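Long-range contact in catalase-3 (Neurospora crassa, PDB 4AJ9), which breaks hydrogen peroxide down into water and oxygen with a heme cofactor and probably protects cells from its toxic effects: residues 186-191 / 442-447. Numbering follows the deposited sequence.
Sequences ALHTLF and YTQPRL
One face of the His188 imidazole lies against the backbone joining Gln444 to Pro445: Gln444 C and Pro445 N both sit 3.9 Å above the ring plane, toward its rim. Over the same face Pro445 CD makes a CH-pi contact, 4.3 Å from the centroid. With CG anti to the backbone N (chi1 -166°), the ring is carried across to Gln444 and Pro445. Pro445 CG fits against His188 CA at 3.6 Å, in the pair whose CA atoms are nearest across the segments. The Gln444 amide is turned 89° from the imidazole, with OE1 3.3 Å from His188 CE1. Each polar end has its own partner: His188 ND1 bonds Thr294 O, and Gln444 OE1 bonds Phe296 N. An alanine in place of His188 would probably leave the Gln444–Pro445 backbone without its ring cover and Thr294 O without this bond. Leu187 CD1 meets Tyr442 CE1 obliquely at 3.5 Å, while the Tyr442 hydroxyl bonds Gln483. The Phe191 ring grazes Pro445 O, CD2 4.2 Å away, and packs on Leu484 and Ile487. With axes 8.7 Å apart and 16° from parallel, this is buried, near-parallel helix packing that joins helix 187-193 of the heme-binding catalase region to helix 443-450, first of four successive helices ending with 489-499.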
loop_
_atom_site.group_PDB
_atom_site.type_symbol
_atom_site.label_atom_id
_atom_site.label_comp_id
_atom_site.label_asym_id
_atom_site.label_seq_id
_atom_site.Cartn_x
_atom_site.Cartn_y
_atom_site.Cartn_z
ATOM N N ALA C 186 0.449 -11.822 34.064
ATOM C CA ALA C 186 -0.382 -12.550 33.099
ATOM C C ALA C 186 -1.222 -13.639 33.756
ATOM O O ALA C 186 -2.156 -14.160 33.149
ATOM C CB ALA C 186 0.499 -13.160 31.987
ATOM N N LEU C 187 -0.913 -13.976 35.004
ATOM C CA LEU C 187 -1.556 -15.140 35.617
ATOM C C LEU C 187 -3.058 -14.958 35.808
ATOM O O LEU C 187 -3.825 -15.935 35.802
ATOM C CB LEU C 187 -0.883 -15.506 36.940
ATOM C CG LEU C 187 0.550 -16.007 36.765
ATOM C CD1 LEU C 187 1.272 -16.017 38.101
ATOM C CD2 LEU C 187 0.584 -17.391 36.103
ATOM N N HIS C 188 -3.497 -13.719 35.966
ATOM C CA HIS C 188 -4.910 -13.506 36.261
ATOM C C HIS C 188 -5.740 -13.801 35.025
ATOM O O HIS C 188 -6.633 -14.654 35.052
ATOM C CB HIS C 188 -5.183 -12.099 36.817
ATOM C CG HIS C 188 -6.547 -11.946 37.429
ATOM N ND1 HIS C 188 -7.015 -10.743 37.922
ATOM C CD2 HIS C 188 -7.545 -12.843 37.621
ATOM C CE1 HIS C 188 -8.242 -10.908 38.385
ATOM N NE2 HIS C 188 -8.590 -12.172 38.212
ATOM N N THR C 189 -5.439 -13.117 33.929
ATOM C CA THR C 189 -6.161 -13.370 32.695
ATOM C C THR C 189 -6.013 -14.833 32.292
ATOM O O THR C 189 -6.947 -15.434 31.771
ATOM C CB THR C 189 -5.696 -12.431 31.554
ATOM O OG1 THR C 189 -5.897 -11.074 31.953
ATOM C CG2 THR C 189 -6.501 -12.685 30.274
ATOM N N LEU C 190 -4.850 -15.423 32.565
ATOM C CA LEU C 190 -4.644 -16.828 32.249
ATOM C C LEU C 190 -5.707 -17.716 32.923
ATOM O O LEU C 190 -6.333 -18.551 32.270
ATOM C CB LEU C 190 -3.227 -17.265 32.633
ATOM C CG LEU C 190 -2.850 -18.726 32.363
ATOM C CD1 LEU C 190 -2.931 -19.085 30.865
ATOM C CD2 LEU C 190 -1.466 -19.007 32.923
ATOM N N PHE C 191 -5.921 -17.526 34.222
ATOM C CA PHE C 191 -6.924 -18.306 34.957
ATOM C C PHE C 191 -8.320 -18.163 34.345
ATOM O O PHE C 191 -9.069 -19.136 34.232
ATOM C CB PHE C 191 -6.931 -17.914 36.447
ATOM C CG PHE C 191 -6.014 -18.750 37.299
ATOM C CD1 PHE C 191 -4.669 -18.871 36.983
ATOM C CD2 PHE C 191 -6.503 -19.443 38.395
ATOM C CE1 PHE C 191 -3.833 -19.656 37.753
ATOM C CE2 PHE C 191 -5.670 -20.230 39.168
ATOM C CZ PHE C 191 -4.335 -20.339 38.844
ATOM N N TYR C 442 -0.899 -12.027 42.295
ATOM C CA TYR C 442 -1.383 -13.341 42.696
ATOM C C TYR C 442 -2.689 -13.316 43.477
ATOM O O TYR C 442 -3.473 -14.267 43.431
ATOM C CB TYR C 442 -0.302 -14.039 43.517
ATOM C CG TYR C 442 1.043 -14.062 42.825
ATOM C CD1 TYR C 442 1.338 -15.027 41.871
ATOM C CD2 TYR C 442 2.022 -13.119 43.127
ATOM C CE1 TYR C 442 2.574 -15.056 41.237
ATOM C CE2 TYR C 442 3.260 -13.134 42.488
ATOM C CZ TYR C 442 3.528 -14.107 41.551
ATOM O OH TYR C 442 4.754 -14.132 40.931
ATOM N N THR C 443 -2.928 -12.222 44.192
ATOM C CA THR C 443 -4.103 -12.132 45.049
ATOM C C THR C 443 -5.401 -12.308 44.266
ATOM O O THR C 443 -6.273 -13.082 44.670
ATOM C CB THR C 443 -4.112 -10.818 45.864
ATOM O OG1 THR C 443 -2.998 -10.813 46.767
ATOM C CG2 THR C 443 -5.402 -10.684 46.647
ATOM N N GLN C 444 -5.537 -11.623 43.133
ATOM C CA GLN C 444 -6.792 -11.744 42.405
ATOM C C GLN C 444 -6.974 -13.046 41.628
ATOM O O GLN C 444 -8.084 -13.558 41.547
ATOM C CB GLN C 444 -7.095 -10.499 41.569
ATOM C CG GLN C 444 -7.481 -9.339 42.450
ATOM C CD GLN C 444 -8.319 -8.317 41.735
ATOM O OE1 GLN C 444 -8.523 -8.396 40.514
ATOM N NE2 GLN C 444 -8.800 -7.339 42.481
ATOM N N PRO C 445 -5.892 -13.588 41.054
ATOM C CA PRO C 445 -6.071 -14.935 40.507
ATOM C C PRO C 445 -6.605 -15.876 41.579
ATOM O O PRO C 445 -7.514 -16.662 41.307
ATOM C CB PRO C 445 -4.657 -15.330 40.090
ATOM C CG PRO C 445 -4.020 -14.029 39.707
ATOM C CD PRO C 445 -4.581 -13.013 40.693
ATOM N N ARG C 446 -6.057 -15.788 42.788
ATOM C CA ARG C 446 -6.594 -16.570 43.901
ATOM C C ARG C 446 -8.065 -16.242 44.180
ATOM O O ARG C 446 -8.892 -17.141 44.307
ATOM C CB ARG C 446 -5.747 -16.387 45.160
ATOM C CG ARG C 446 -6.258 -17.184 46.355
ATOM C CD ARG C 446 -6.335 -18.670 46.048
ATOM N NE ARG C 446 -6.782 -19.415 47.223
ATOM C CZ ARG C 446 -5.962 -19.938 48.130
ATOM N NH1 ARG C 446 -4.646 -19.826 47.985
ATOM N NH2 ARG C 446 -6.464 -20.593 49.175
ATOM N N LEU C 447 -8.392 -14.954 44.252
ATOM C CA LEU C 447 -9.776 -14.528 44.432
ATOM C C LEU C 447 -10.710 -15.171 43.405
ATOM O O LEU C 447 -11.811 -15.619 43.737
ATOM C CB LEU C 447 -9.874 -12.996 44.347
ATOM C CG LEU C 447 -11.262 -12.358 44.442
ATOM C CD1 LEU C 447 -11.889 -12.589 45.817
ATOM C CD2 LEU C 447 -11.204 -10.859 44.133
#